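Local coordinates for protein putative TetR-family transcriptional regulator (Syntrophomonas wolfei subsp. wolfei, PDB 3LWJ) that probably binds DNA through an N-terminal helix-turn-helix and regulates transcription as a putative TetR-family regulator, at residues E65-Q70 with A101-L106; I59-L64 with L124-D129; R130-Y135 with S159-E164; S73-Y78 with R94-V99. One frame throughout, in Å; residues are numbered along the deposited sequence.

Interaction 1: E65-Q70 with A101-L106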
loop_
_atom_site.group_PDB
_atom_site.type_symbol
_atom_site.label_atom_id
_atom_site.label_comp_id
_atom_site.label_asym_id
_atom_site.label_seq_id
_atom_site.Cartn_x
_atom_site.Cartn_y
_atom_site.Cartn_z
ATOM N N GLU A 65 2.924 -7.729 16.795
ATOM C CA GLU A 65 1.889 -8.169 17.743
ATOM C C GLU A 65 1.560 -7.098 18.785
ATOM O O GLU A 65 0.399 -6.835 19.073
ATOM C CB GLU A 65 2.346 -9.405 18.519
ATOM C CG GLU A 65 2.150 -10.702 17.768
ATOM C CD GLU A 65 2.908 -11.892 18.389
ATOM O OE1 GLU A 65 3.468 -11.763 19.516
ATOM O OE2 GLU A 65 2.941 -12.956 17.726
ATOM N N ASP A 66 2.600 -6.527 19.372
ATOM C CA ASP A 66 2.454 -5.447 20.336
ATOM C C ASP A 66 1.769 -4.261 19.674
ATOM O O ASP A 66 0.929 -3.625 20.272
ATOM C CB ASP A 66 3.824 -5.028 20.829
ATOM C CG ASP A 66 4.444 -6.061 21.797
ATOM O OD1 ASP A 66 3.815 -7.113 22.021
ATOM O OD2 ASP A 66 5.557 -5.836 22.321
ATOM N N PHE A 67 2.138 -3.993 18.425
ATOM C CA PHE A 67 1.610 -2.862 17.654
ATOM C C PHE A 67 0.112 -3.038 17.397
ATOM O O PHE A 67 -0.682 -2.144 17.669
ATOM C CB PHE A 67 2.394 -2.795 16.346
ATOM C CG PHE A 67 2.390 -1.459 15.612
ATOM C CD1 PHE A 67 2.071 -0.242 16.228
ATOM C CD2 PHE A 67 2.791 -1.443 14.278
ATOM C CE1 PHE A 67 2.133 0.948 15.511
ATOM C CE2 PHE A 67 2.859 -0.258 13.558
ATOM C CZ PHE A 67 2.533 0.949 14.183
ATOM N N ALA A 68 -0.266 -4.200 16.868
ATOM C CA ALA A 68 -1.691 -4.531 16.638
ATOM C C ALA A 68 -2.469 -4.416 17.941
ATOM O O ALA A 68 -3.578 -3.916 17.971
ATOM C CB ALA A 68 -1.847 -5.979 16.059
ATOM N N LYS A 69 -1.870 -4.910 19.009
ATOM C CA LYS A 69 -2.500 -4.932 20.290
ATOM C C LYS A 69 -2.783 -3.510 20.791
ATOM O O LYS A 69 -3.840 -3.244 21.368
ATOM C CB LYS A 69 -1.623 -5.688 21.291
ATOM C CG LYS A 69 -2.317 -5.898 22.607
ATOM C CD LYS A 69 -1.465 -6.610 23.632
ATOM C CE LYS A 69 -2.295 -6.808 24.897
ATOM N NZ LYS A 69 -1.467 -7.284 26.013
ATOM N N GLN A 70 -1.834 -2.611 20.587
ATOM C CA GLN A 70 -2.002 -1.210 21.001
ATOM C C GLN A 70 -3.078 -0.463 20.164
ATOM O O GLN A 70 -3.896 0.292 20.713
ATOM C CB GLN A 70 -0.651 -0.503 20.929
ATOM C CG GLN A 70 -0.597 0.920 21.494
ATOM C CD GLN A 70 0.730 1.606 21.154
ATOM O OE1 GLN A 70 1.692 0.941 20.733
ATOM N NE2 GLN A 70 0.779 2.936 21.306
ATOM N N ALA A 101 2.033 7.179 14.661
ATOM C CA ALA A 101 2.966 8.273 14.965
ATOM C C ALA A 101 3.753 8.083 16.283
ATOM O O ALA A 101 4.919 8.501 16.390
ATOM C CB ALA A 101 2.233 9.622 14.968
ATOM N N GLN A 102 3.130 7.451 17.272
ATOM C CA GLN A 102 3.811 7.154 18.539
ATOM C C GLN A 102 4.861 6.065 18.380
ATOM O O GLN A 102 5.773 5.986 19.195
ATOM C CB GLN A 102 2.806 6.748 19.620
ATOM C CG GLN A 102 2.120 7.957 20.279
ATOM C CD GLN A 102 0.732 7.634 20.821
ATOM O OE1 GLN A 102 0.404 6.466 21.100
ATOM N NE2 GLN A 102 -0.100 8.670 20.956
ATOM N N ASN A 103 4.713 5.237 17.338
ATOM C CA ASN A 103 5.657 4.177 17.001
ATOM C C ASN A 103 6.273 4.473 15.631
ATOM O O ASN A 103 6.107 3.681 14.682
ATOM C CB ASN A 103 4.923 2.816 16.933
ATOM C CG ASN A 103 4.325 2.399 18.281
ATOM O OD1 ASN A 103 4.877 1.510 18.949
ATOM N ND2 ASN A 103 3.211 3.052 18.702
ATOM N N GLU A 104 6.945 5.619 15.529
ATOM C CA GLU A 104 7.412 6.124 14.255
ATOM C C GLU A 104 8.446 5.231 13.595
ATOM O O GLU A 104 8.397 4.991 12.388
ATOM C CB GLU A 104 7.979 7.524 14.399
ATOM C CG GLU A 104 8.303 8.159 13.043
ATOM C CD GLU A 104 8.488 9.675 13.103
ATOM O OE1 GLU A 104 7.786 10.352 13.878
ATOM O OE2 GLU A 104 9.337 10.191 12.349
ATOM N N THR A 105 9.395 4.737 14.382
ATOM C CA THR A 105 10.468 3.963 13.810
ATOM C C THR A 105 9.916 2.590 13.301
ATOM O O THR A 105 10.286 2.116 12.214
ATOM C CB THR A 105 11.617 3.870 14.813
ATOM O OG1 THR A 105 11.124 3.259 16.000
ATOM C CG2 THR A 105 12.188 5.320 15.165
ATOM N N LEU A 106 8.991 1.994 14.050
ATOM C CA LEU A 106 8.324 0.758 13.630
ATOM C C LEU A 106 7.434 0.972 12.401
ATOM O O LEU A 106 7.406 0.115 11.500
ATOM C CB LEU A 106 7.516 0.149 14.795
ATOM C CG LEU A 106 6.754 -1.154 14.520
ATOM C CD1 LEU A 106 7.664 -2.214 13.867
ATOM C CD2 LEU A 106 6.104 -1.681 15.771
#

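Interaction 2: I59-L64 with L124-D129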
loop_
_atom_site.group_PDB
_atom_site.type_symbol
_atom_site.label_atom_id
_atom_site.label_comp_id
_atom_site.label_asym_id
_atom_site.label_seq_id
_atom_site.Cartn_x
_atom_site.Cartn_y
_atom_site.Cartn_z
ATOM N N ILE A 59 11.449 -11.646 16.119
ATOM C CA ILE A 59 11.464 -10.301 16.715
ATOM C C ILE A 59 10.434 -9.395 16.014
ATOM O O ILE A 59 9.608 -8.758 16.678
ATOM C CB ILE A 59 12.879 -9.670 16.741
ATOM C CG1 ILE A 59 13.725 -10.359 17.821
ATOM C CG2 ILE A 59 12.796 -8.186 17.048
ATOM C CD1 ILE A 59 15.192 -10.184 17.674
ATOM N N LEU A 60 10.442 -9.417 14.681
ATOM C CA LEU A 60 9.502 -8.662 13.877
ATOM C C LEU A 60 8.064 -9.062 14.238
ATOM O O LEU A 60 7.251 -8.177 14.458
ATOM C CB LEU A 60 9.804 -8.842 12.366
ATOM C CG LEU A 60 8.964 -8.025 11.369
ATOM C CD1 LEU A 60 9.167 -6.547 11.600
ATOM C CD2 LEU A 60 9.209 -8.364 9.886
ATOM N N LYS A 61 7.742 -10.369 14.325
ATOM C CA LYS A 61 6.361 -10.786 14.710
ATOM C C LYS A 61 5.955 -10.200 16.062
ATOM O O LYS A 61 4.807 -9.786 16.257
ATOM C CB LYS A 61 6.162 -12.330 14.773
ATOM C CG LYS A 61 6.069 -13.066 13.401
ATOM C CD LYS A 61 5.779 -14.606 13.542
ATOM C CE LYS A 61 6.530 -15.502 12.490
ATOM N NZ LYS A 61 5.801 -15.874 11.182
ATOM N N ASN A 62 6.894 -10.223 17.003
ATOM C CA ASN A 62 6.646 -9.728 18.350
ATOM C C ASN A 62 6.459 -8.189 18.371
ATOM O O ASN A 62 5.582 -7.683 19.059
ATOM C CB ASN A 62 7.736 -10.210 19.321
ATOM C CG ASN A 62 7.516 -11.668 19.806
ATOM O OD1 ASN A 62 7.084 -11.884 20.927
ATOM N ND2 ASN A 62 7.805 -12.657 18.950
ATOM N N LEU A 63 7.270 -7.456 17.616
ATOM C CA LEU A 63 7.085 -6.003 17.451
ATOM C C LEU A 63 5.696 -5.692 16.879
ATOM O O LEU A 63 5.018 -4.810 17.359
ATOM C CB LEU A 63 8.159 -5.424 16.522
ATOM C CG LEU A 63 9.567 -5.302 17.101
ATOM C CD1 LEU A 63 10.584 -5.101 15.993
ATOM C CD2 LEU A 63 9.637 -4.180 18.120
ATOM N N LEU A 64 5.264 -6.449 15.873
ATOM C CA LEU A 64 3.986 -6.181 15.231
ATOM C C LEU A 64 2.765 -6.660 16.038
ATOM O O LEU A 64 1.681 -6.053 15.959
ATOM C CB LEU A 64 3.947 -6.783 13.834
ATOM C CG LEU A 64 4.942 -6.240 12.798
ATOM C CD1 LEU A 64 5.014 -7.169 11.561
ATOM C CD2 LEU A 64 4.578 -4.822 12.387
ATOM N N LEU A 124 4.128 -9.716 8.063
ATOM C CA LEU A 124 3.246 -8.569 7.882
ATOM C C LEU A 124 1.827 -9.074 7.682
ATOM O O LEU A 124 0.906 -8.403 8.075
ATOM C CB LEU A 124 3.703 -7.653 6.746
ATOM C CG LEU A 124 4.637 -6.508 7.199
ATOM C CD1 LEU A 124 5.984 -7.024 7.791
ATOM C CD2 LEU A 124 4.899 -5.557 6.056
ATOM N N LYS A 125 1.675 -10.283 7.110
ATOM C CA LYS A 125 0.338 -10.833 6.812
ATOM C C LYS A 125 -0.417 -11.138 8.090
ATOM O O LYS A 125 -1.604 -10.880 8.183
ATOM C CB LYS A 125 0.381 -12.071 5.890
ATOM C CG LYS A 125 -1.025 -12.467 5.369
ATOM C CD LYS A 125 -1.002 -13.696 4.411
ATOM C CE LYS A 125 -2.400 -14.130 4.044
ATOM N NZ LYS A 125 -3.174 -14.638 5.233
ATOM N N GLN A 126 0.294 -11.619 9.099
ATOM C CA GLN A 126 -0.346 -11.898 10.374
ATOM C C GLN A 126 -0.812 -10.616 11.067
ATOM O O GLN A 126 -1.906 -10.556 11.605
ATOM C CB GLN A 126 0.591 -12.741 11.262
ATOM C CG GLN A 126 0.883 -14.070 10.610
ATOM C CD GLN A 126 1.771 -14.988 11.428
ATOM O OE1 GLN A 126 1.759 -14.948 12.666
ATOM N NE2 GLN A 126 2.542 -15.843 10.731
ATOM N N PHE A 127 0.032 -9.598 11.036
ATOM C CA PHE A 127 -0.295 -8.273 11.554
ATOM C C PHE A 127 -1.525 -7.680 10.805
ATOM O O PHE A 127 -2.559 -7.374 11.400
ATOM C CB PHE A 127 0.956 -7.398 11.426
ATOM C CG PHE A 127 0.717 -5.959 11.694
ATOM C CD1 PHE A 127 0.462 -5.525 12.980
ATOM C CD2 PHE A 127 0.754 -5.035 10.667
ATOM C CE1 PHE A 127 0.229 -4.204 13.250
ATOM C CE2 PHE A 127 0.516 -3.690 10.932
ATOM C CZ PHE A 127 0.264 -3.275 12.230
ATOM N N GLU A 128 -1.429 -7.602 9.492
ATOM C CA GLU A 128 -2.517 -7.065 8.665
ATOM C C GLU A 128 -3.830 -7.855 8.753
ATOM O O GLU A 128 -4.890 -7.241 8.862
ATOM C CB GLU A 128 -2.016 -6.883 7.220
ATOM C CG GLU A 128 -1.032 -5.677 7.187
ATOM C CD GLU A 128 -0.452 -5.320 5.847
ATOM O OE1 GLU A 128 -0.391 -6.173 4.952
ATOM O OE2 GLU A 128 -0.016 -4.162 5.714
ATOM N N ASP A 129 -3.766 -9.190 8.761
ATOM C CA ASP A 129 -4.971 -10.050 8.887
ATOM C C ASP A 129 -5.672 -9.773 10.204
ATOM O O ASP A 129 -6.925 -9.770 10.282
ATOM C CB ASP A 129 -4.616 -11.559 8.802
ATOM C CG ASP A 129 -4.386 -12.051 7.372
ATOM O OD1 ASP A 129 -4.585 -11.279 6.383
ATOM O OD2 ASP A 129 -4.000 -13.236 7.229
#

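Interaction 3: R130-Y135 with S159-E164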
loop_
_atom_site.group_PDB
_atom_site.type_symbol
_atom_site.label_atom_id
_atom_site.label_comp_id
_atom_site.label_asym_id
_atom_site.label_seq_id
_atom_site.Cartn_x
_atom_site.Cartn_y
_atom_site.Cartn_z
ATOM N N ARG A 130 -4.881 -9.528 11.242
ATOM C CA ARG A 130 -5.439 -9.246 12.571
ATOM C C ARG A 130 -6.214 -7.930 12.590
ATOM O O ARG A 130 -7.342 -7.874 13.103
ATOM C CB ARG A 130 -4.326 -9.176 13.611
ATOM C CG ARG A 130 -4.818 -8.979 15.046
ATOM C CD ARG A 130 -3.718 -9.285 16.020
ATOM N NE ARG A 130 -4.055 -8.918 17.396
ATOM C CZ ARG A 130 -3.157 -8.830 18.369
ATOM N NH1 ARG A 130 -1.864 -9.077 18.127
ATOM N NH2 ARG A 130 -3.544 -8.489 19.583
ATOM N N LEU A 131 -5.604 -6.887 12.028
ATOM C CA LEU A 131 -6.270 -5.606 11.865
ATOM C C LEU A 131 -7.511 -5.740 10.954
ATOM O O LEU A 131 -8.587 -5.249 11.290
ATOM C CB LEU A 131 -5.298 -4.571 11.304
ATOM C CG LEU A 131 -4.146 -4.129 12.198
ATOM C CD1 LEU A 131 -3.383 -3.099 11.435
ATOM C CD2 LEU A 131 -4.588 -3.618 13.620
ATOM N N LEU A 132 -7.366 -6.426 9.822
ATOM C CA LEU A 132 -8.491 -6.620 8.909
ATOM C C LEU A 132 -9.702 -7.309 9.553
ATOM O O LEU A 132 -10.857 -6.862 9.354
ATOM C CB LEU A 132 -8.073 -7.381 7.638
ATOM C CG LEU A 132 -7.189 -6.564 6.684
ATOM C CD1 LEU A 132 -6.421 -7.519 5.714
ATOM C CD2 LEU A 132 -8.014 -5.524 5.923
ATOM N N GLU A 133 -9.451 -8.361 10.337
ATOM C CA GLU A 133 -10.499 -9.060 11.059
ATOM C C GLU A 133 -11.160 -8.129 12.071
ATOM O O GLU A 133 -12.371 -8.044 12.138
ATOM C CB GLU A 133 -9.962 -10.327 11.767
ATOM C CG GLU A 133 -9.728 -11.552 10.839
ATOM N N PHE A 134 -10.376 -7.400 12.851
ATOM C CA PHE A 134 -10.966 -6.410 13.756
ATOM C C PHE A 134 -11.827 -5.381 13.014
ATOM O O PHE A 134 -12.943 -5.089 13.420
ATOM C CB PHE A 134 -9.864 -5.670 14.521
ATOM C CG PHE A 134 -10.378 -4.782 15.606
ATOM C CD1 PHE A 134 -11.138 -5.314 16.655
ATOM C CD2 PHE A 134 -10.128 -3.405 15.583
ATOM C CE1 PHE A 134 -11.621 -4.496 17.677
ATOM C CE2 PHE A 134 -10.619 -2.583 16.573
ATOM C CZ PHE A 134 -11.363 -3.116 17.631
ATOM N N TYR A 135 -11.295 -4.808 11.936
ATOM C CA TYR A 135 -12.051 -3.805 11.195
ATOM C C TYR A 135 -13.337 -4.431 10.660
ATOM O O TYR A 135 -14.393 -3.797 10.668
ATOM C CB TYR A 135 -11.251 -3.221 10.014
ATOM C CG TYR A 135 -9.963 -2.476 10.342
ATOM C CD1 TYR A 135 -9.704 -1.967 11.624
ATOM C CD2 TYR A 135 -9.008 -2.237 9.354
ATOM C CE1 TYR A 135 -8.535 -1.280 11.919
ATOM C CE2 TYR A 135 -7.826 -1.496 9.643
ATOM C CZ TYR A 135 -7.607 -1.036 10.933
ATOM O OH TYR A 135 -6.480 -0.322 11.261
ATOM N N SER A 159 -9.887 -1.505 2.234
ATOM C CA SER A 159 -9.715 -0.105 1.846
ATOM C C SER A 159 -9.240 0.780 2.967
ATOM O O SER A 159 -8.424 1.697 2.728
ATOM C CB SER A 159 -10.996 0.461 1.206
ATOM O OG SER A 159 -12.020 0.759 2.137
ATOM N N ILE A 160 -9.713 0.508 4.192
ATOM C CA ILE A 160 -9.261 1.236 5.400
ATOM C C ILE A 160 -7.784 0.972 5.637
ATOM O O ILE A 160 -6.981 1.902 5.705
ATOM C CB ILE A 160 -10.058 0.849 6.647
ATOM C CG1 ILE A 160 -11.549 1.185 6.458
ATOM C CG2 ILE A 160 -9.481 1.569 7.860
ATOM C CD1 ILE A 160 -12.475 0.539 7.561
ATOM N N LEU A 161 -7.413 -0.303 5.652
ATOM C CA LEU A 161 -6.030 -0.667 5.829
ATOM C C LEU A 161 -5.159 -0.072 4.742
ATOM O O LEU A 161 -4.116 0.497 5.038
ATOM C CB LEU A 161 -5.819 -2.185 5.897
ATOM C CG LEU A 161 -4.385 -2.622 6.287
ATOM C CD1 LEU A 161 -3.882 -1.878 7.501
ATOM C CD2 LEU A 161 -4.309 -4.123 6.526
ATOM N N ALA A 162 -5.605 -0.174 3.492
ATOM C CA ALA A 162 -4.799 0.299 2.352
ATOM C C ALA A 162 -4.489 1.787 2.423
ATOM O O ALA A 162 -3.336 2.218 2.199
ATOM C CB ALA A 162 -5.472 -0.078 1.001
ATOM N N ILE A 163 -5.492 2.615 2.678
ATOM C CA ILE A 163 -5.256 4.061 2.727
ATOM C C ILE A 163 -4.375 4.419 3.922
ATOM O O ILE A 163 -3.547 5.365 3.888
ATOM C CB ILE A 163 -6.571 4.894 2.679
ATOM C CG1 ILE A 163 -6.311 6.375 2.369
ATOM C CG2 ILE A 163 -7.360 4.804 3.960
ATOM C CD1 ILE A 163 -5.317 6.647 1.303
ATOM N N GLU A 164 -4.571 3.702 5.011
ATOM C CA GLU A 164 -3.740 3.929 6.193
ATOM C C GLU A 164 -2.291 3.558 5.860
ATOM O O GLU A 164 -1.383 4.300 6.150
ATOM C CB GLU A 164 -4.258 3.122 7.380
ATOM C CG GLU A 164 -5.549 3.683 7.956
ATOM C CD GLU A 164 -6.096 2.889 9.106
ATOM O OE1 GLU A 164 -5.730 1.711 9.243
ATOM O OE2 GLU A 164 -6.928 3.442 9.848
HETATM O O HOH W 1 -7.952 1.938 11.706
#

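Interaction 4: S73-Y78 with R94-V99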
loop_
_atom_site.group_PDB
_atom_site.type_symbol
_atom_site.label_atom_id
_atom_site.label_comp_id
_atom_site.label_asym_id
_atom_site.label_seq_id
_atom_site.Cartn_x
_atom_site.Cartn_y
_atom_site.Cartn_z
ATOM N N SER A 73 -6.612 -2.082 21.221
ATOM C CA SER A 73 -7.018 -1.703 22.591
ATOM C C SER A 73 -7.337 -0.206 22.723
ATOM O O SER A 73 -8.262 0.177 23.457
ATOM C CB SER A 73 -5.968 -2.121 23.631
ATOM O OG SER A 73 -4.758 -1.421 23.439
ATOM N N SER A 74 -6.621 0.644 22.009
ATOM C CA SER A 74 -6.984 2.064 21.972
ATOM C C SER A 74 -8.407 2.261 21.432
ATOM O O SER A 74 -9.196 3.006 21.990
ATOM C CB SER A 74 -5.994 2.837 21.116
ATOM O OG SER A 74 -4.687 2.674 21.629
ATOM N N ILE A 75 -8.731 1.573 20.346
ATOM C CA ILE A 75 -10.043 1.673 19.723
ATOM C C ILE A 75 -11.118 1.102 20.687
ATOM O O ILE A 75 -12.150 1.747 20.966
ATOM C CB ILE A 75 -10.058 0.922 18.376
ATOM C CG1 ILE A 75 -9.140 1.629 17.351
ATOM C CG2 ILE A 75 -11.467 0.853 17.786
ATOM C CD1 ILE A 75 -8.988 0.895 16.019
ATOM N N SER A 76 -10.857 -0.100 21.198
ATOM C CA SER A 76 -11.792 -0.793 22.123
ATOM C C SER A 76 -12.050 0.007 23.390
ATOM O O SER A 76 -13.182 0.071 23.870
ATOM C CB SER A 76 -11.269 -2.187 22.480
ATOM O OG SER A 76 -11.025 -2.921 21.301
ATOM N N GLU A 77 -11.018 0.636 23.929
ATOM C CA GLU A 77 -11.207 1.551 25.055
ATOM C C GLU A 77 -12.107 2.740 24.710
ATOM O O GLU A 77 -12.940 3.129 25.502
ATOM C CB GLU A 77 -9.854 2.051 25.562
ATOM C CG GLU A 77 -9.104 1.009 26.379
ATOM C CD GLU A 77 -7.592 1.186 26.363
ATOM O OE1 GLU A 77 -7.108 2.280 25.990
ATOM O OE2 GLU A 77 -6.887 0.214 26.717
ATOM N N TYR A 78 -11.926 3.327 23.536
ATOM C CA TYR A 78 -12.733 4.469 23.109
ATOM C C TYR A 78 -14.227 4.087 22.981
ATOM O O TYR A 78 -15.130 4.879 23.289
ATOM C CB TYR A 78 -12.198 5.012 21.767
ATOM C CG TYR A 78 -12.994 6.145 21.152
ATOM C CD1 TYR A 78 -13.338 7.263 21.878
ATOM C CD2 TYR A 78 -13.386 6.091 19.823
ATOM C CE1 TYR A 78 -14.045 8.315 21.284
ATOM C CE2 TYR A 78 -14.111 7.123 19.239
ATOM C CZ TYR A 78 -14.438 8.217 19.966
ATOM O OH TYR A 78 -15.135 9.223 19.345
ATOM N N ARG A 94 -8.410 8.489 13.153
ATOM C CA ARG A 94 -7.454 9.375 13.798
ATOM C C ARG A 94 -6.658 8.670 14.912
ATOM O O ARG A 94 -5.421 8.744 14.936
ATOM C CB ARG A 94 -8.118 10.643 14.312
ATOM C CG ARG A 94 -7.226 11.420 15.221
ATOM C CD ARG A 94 -7.516 12.926 15.279
ATOM N NE ARG A 94 -8.922 13.298 15.191
ATOM C CZ ARG A 94 -9.375 14.343 14.507
ATOM N NH1 ARG A 94 -8.520 15.109 13.833
ATOM N NH2 ARG A 94 -10.685 14.631 14.498
ATOM N N LEU A 95 -7.350 7.983 15.822
ATOM C CA LEU A 95 -6.655 7.180 16.833
ATOM C C LEU A 95 -5.620 6.273 16.241
ATOM O O LEU A 95 -4.512 6.203 16.768
ATOM C CB LEU A 95 -7.597 6.274 17.646
ATOM C CG LEU A 95 -8.285 6.887 18.827
ATOM C CD1 LEU A 95 -9.152 5.827 19.505
ATOM C CD2 LEU A 95 -7.262 7.522 19.785
ATOM N N THR A 96 -5.979 5.532 15.184
ATOM C CA THR A 96 -5.045 4.584 14.609
ATOM C C THR A 96 -3.841 5.338 14.092
ATOM O O THR A 96 -2.707 4.927 14.319
ATOM C CB THR A 96 -5.655 3.770 13.444
ATOM O OG1 THR A 96 -6.791 3.044 13.908
ATOM C CG2 THR A 96 -4.620 2.832 12.867
HETATM N N MSE A 97 -4.094 6.441 13.397
HETATM C CA MSE A 97 -3.001 7.216 12.777
HETATM C C MSE A 97 -2.080 7.745 13.913
HETATM O O MSE A 97 -0.842 7.821 13.756
HETATM C CB MSE A 97 -3.513 8.384 11.877
HETATM C CG MSE A 97 -4.055 8.084 10.352
HETATM SE SE MSE A 97 -3.519 6.314 9.733
HETATM C CE MSE A 97 -1.971 6.792 8.650
ATOM N N GLU A 98 -2.654 8.083 15.067
ATOM C CA GLU A 98 -1.819 8.532 16.206
ATOM C C GLU A 98 -0.977 7.387 16.799
ATOM O O GLU A 98 0.146 7.616 17.239
ATOM C CB GLU A 98 -2.642 9.187 17.330
ATOM C CG GLU A 98 -3.448 10.466 16.959
ATOM C CD GLU A 98 -2.629 11.766 16.825
ATOM O OE1 GLU A 98 -1.377 11.748 17.035
ATOM O OE2 GLU A 98 -3.265 12.818 16.511
ATOM N N VAL A 99 -1.487 6.155 16.822
ATOM C CA VAL A 99 -0.667 5.031 17.298
ATOM C C VAL A 99 0.526 4.868 16.340
ATOM O O VAL A 99 1.663 4.705 16.781
ATOM C CB VAL A 99 -1.486 3.714 17.432
ATOM C CG1 VAL A 99 -0.607 2.566 17.816
ATOM C CG2 VAL A 99 -2.613 3.866 18.444
#

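Interaction 1: E65-Q70 with A101-L106
Phe-67 and Gln-70, one turn apart on helix 56-79, both carry CG anti to the backbone N (chi1 -159° and -173°), which starts the two side chains toward the break between helices 85-102 and 104-113, where Asn-103 and Leu-106 wait. The branch of Leu-106 slides past the Phe-67 ring in the opposite direction. Leu-106 CD2 lies over one face of the ring, 4.0 Å from the ring centroid, a CH-pi contact displaced toward the CG-CD2 side; its closest ring atom is Phe-67 CD2 at 3.6 Å. Asn-103 meets the CE1 side of the same ring: its CB is 3.6 Å from Phe-67 CE1, with the amide plane inclined to the ring.

The amide of Asn-103 then reaches Gln-70, whose chain is extended beyond CG. Asn-103 ND2 donates to Gln-70 OE1 over 3.3 Å, a long and bent bond with an N-H...O angle of 140°, the donor lifted from the carbonyl plane. The stronger partner of Asn-103 ND2 is the carbonyl O of Val-99, so one amide nitrogen serves both the end of helix 85-102 and helix 56-79. Gln-102 stands at the margin, with its amide nearly coplanar with that of Gln-70 and its OE1 3.6 Å from Gln-70 NE2. Leu-106 also touches Leu-22 of helix 10-28. A break between consecutive helices, packed against the long helix that leads out of the DNA-binding region, suits the all-helical architecture of TetR-family regulators.

Interaction 2: I59-L64 with L124-D129
Leu-64 is the main bump of this contact, pushed from helix 56-79 into a hollow formed by Leu-124 and Phe-127, one turn apart on helix 118-144. Its two methyls divide the work. CD2 sits over the centre of the Phe-127 ring, 4.1 Å from the centroid and only 11° off the normal, a CH-pi contact in which the two side chains cross at about a right angle. CD1 turns to Leu-124, whose CD1, in the conformer given, is 3.9 Å from Leu-64 CD1. The root of the side chain is filled as well, with Leu-64 CB 3.8 Å from Phe-127 CD1. Close by, the backbone O of Leu-64 comes within 3.3 Å of Phe-127 CD1.

In that same conformer Leu-124 CD1 is a bump in return: it faces the gap between Leu-64 CD1 and Leu-60 CD2, touching both, the latter at 4.1 Å. At the margin Lys-61 curls, bent at chi3 and chi4, until its NZ comes near the amide of Gln-126. The two segments run nearly parallel, their axes 15° apart in direction and 9.6 Å apart at closest approach, and the nearest CA atoms are those of Leu-64 and Phe-127.

Helix 104-113 packs on the same core, Tyr-110 meeting Phe-127 edge-to-face and touching Leu-124. Helix 10-28 covers another part of helix 56-79, through Leu-18 on Ile-59 and Leu-63, while on helix 118-144 Lys-125 and Glu-128 pack on Ala-176 and Phe-166 of the second subunit.

Interaction 3: R130-Y135 with S159-E164
Leu-161 supplies most of the apolar contact, meeting Leu-131 and Leu-132 with its two methyls. Its CG is anti to the backbone N (chi1 -172°), and beyond it the branch parts: CD2 lies 3.8 Å from Leu-132 CG, while CD1 approaches Leu-131 CD1 at 4.1 Å. Both leucines of helix 118-144 cross the Leu-161 side chain at about a right angle. A turn further on, the Tyr-135 ring passes obliquely by Ile-160, with Tyr-135 CE2 3.9 Å from Ile-160 CG2.

The polar contact is made tip to tip by Tyr-135 and Glu-164, whose carboxylate plane is turned 78° from the ring. Tyr-135 OH is 3.0 Å from Glu-164 OE1. A water donates to Glu-164 OE2 over 2.6 Å and makes a weak bond with Tyr-135 OH, bridging the buried phenol and carboxylate. Lys-93, Thr-96 and Met-97 of helix 85-102 also touch Glu-164.

Within its own helix, Tyr-135 has the carbonyl O of Leu-131 over one ring face, 3.2 Å above the plane and toward the rim.

The segment axes come within 10.2 Å and run 131° apart. Leu-132 packs on Lys-170 of the second subunit and Ala-162 on Phe-166 of the second subunit, placing the contact in the helical core beside the dimer interface, as in the C-terminal domain of TetR-family proteins.

Interaction 4: S73-Y78 with R94-V99
Two helices of the all-helical body, 56-79 and 85-102, meet here as a roughly antiparallel pair, with segment axes 9.9 Å apart at closest approach and 146° between their directions. Leu-95 carries the contact. Its CD1, held anti to CA (chi2 -179°), settles on the opposing helix between successive turns, 3.8 Å from the backbone O of Ser-74 and 3.9 Å from Tyr-78 CB. The Tyr-78 side chain passes obliquely, touching this methyl with the root of its ring; the side chain also packs on Glu-87, Glu-91 and Thr-92.

Ile-75 reaches the other way, its CD1 3.7 Å from Thr-96 OG1 in plain van der Waals packing. That hydroxyl is hydrogen-bonded to the carbonyl O of Thr-92 in its own helix. In the conformer given, Ser-74 OG is bonded to the carbonyl O of Gln-70 and lies 4.0 Å from Val-99 CG2. Thr-96 also touches Glu-164 of helix 153-173, and Val-99 packs on Phe-67 and Ile-71.

With both hydroxyls turned back to carbonyls one turn earlier, the meeting is one of methyls against methylene, hydroxyl oxygen and backbone. Shape and van der Waals contact therefore hold these segments together, without directional polar bonds between them.

From the N terminus, helix 56-79 supplies the first segment of three contacts in turn: 59-64 to interaction 2, 65-70 to interaction 1 and 73-78 to interaction 4. Their partners return in the reverse order, so interaction 4 closes the shortest of these loops at 94-99, interaction 1 encloses it at 101-106, and interaction 2 encloses both at 124-129. Interaction 3 follows in series, joining 130-135, further along helix 118-144, to 159-164. None of the loops cross. Phe-67 touches Phe-127 and Val-99, linking interaction 1 to 2 and 4; Phe-134 and Glu-164 join interaction 3 to 4. Helices 56-79, 85-102, 104-113, 118-144 and 153-173 are thereby tied into one body.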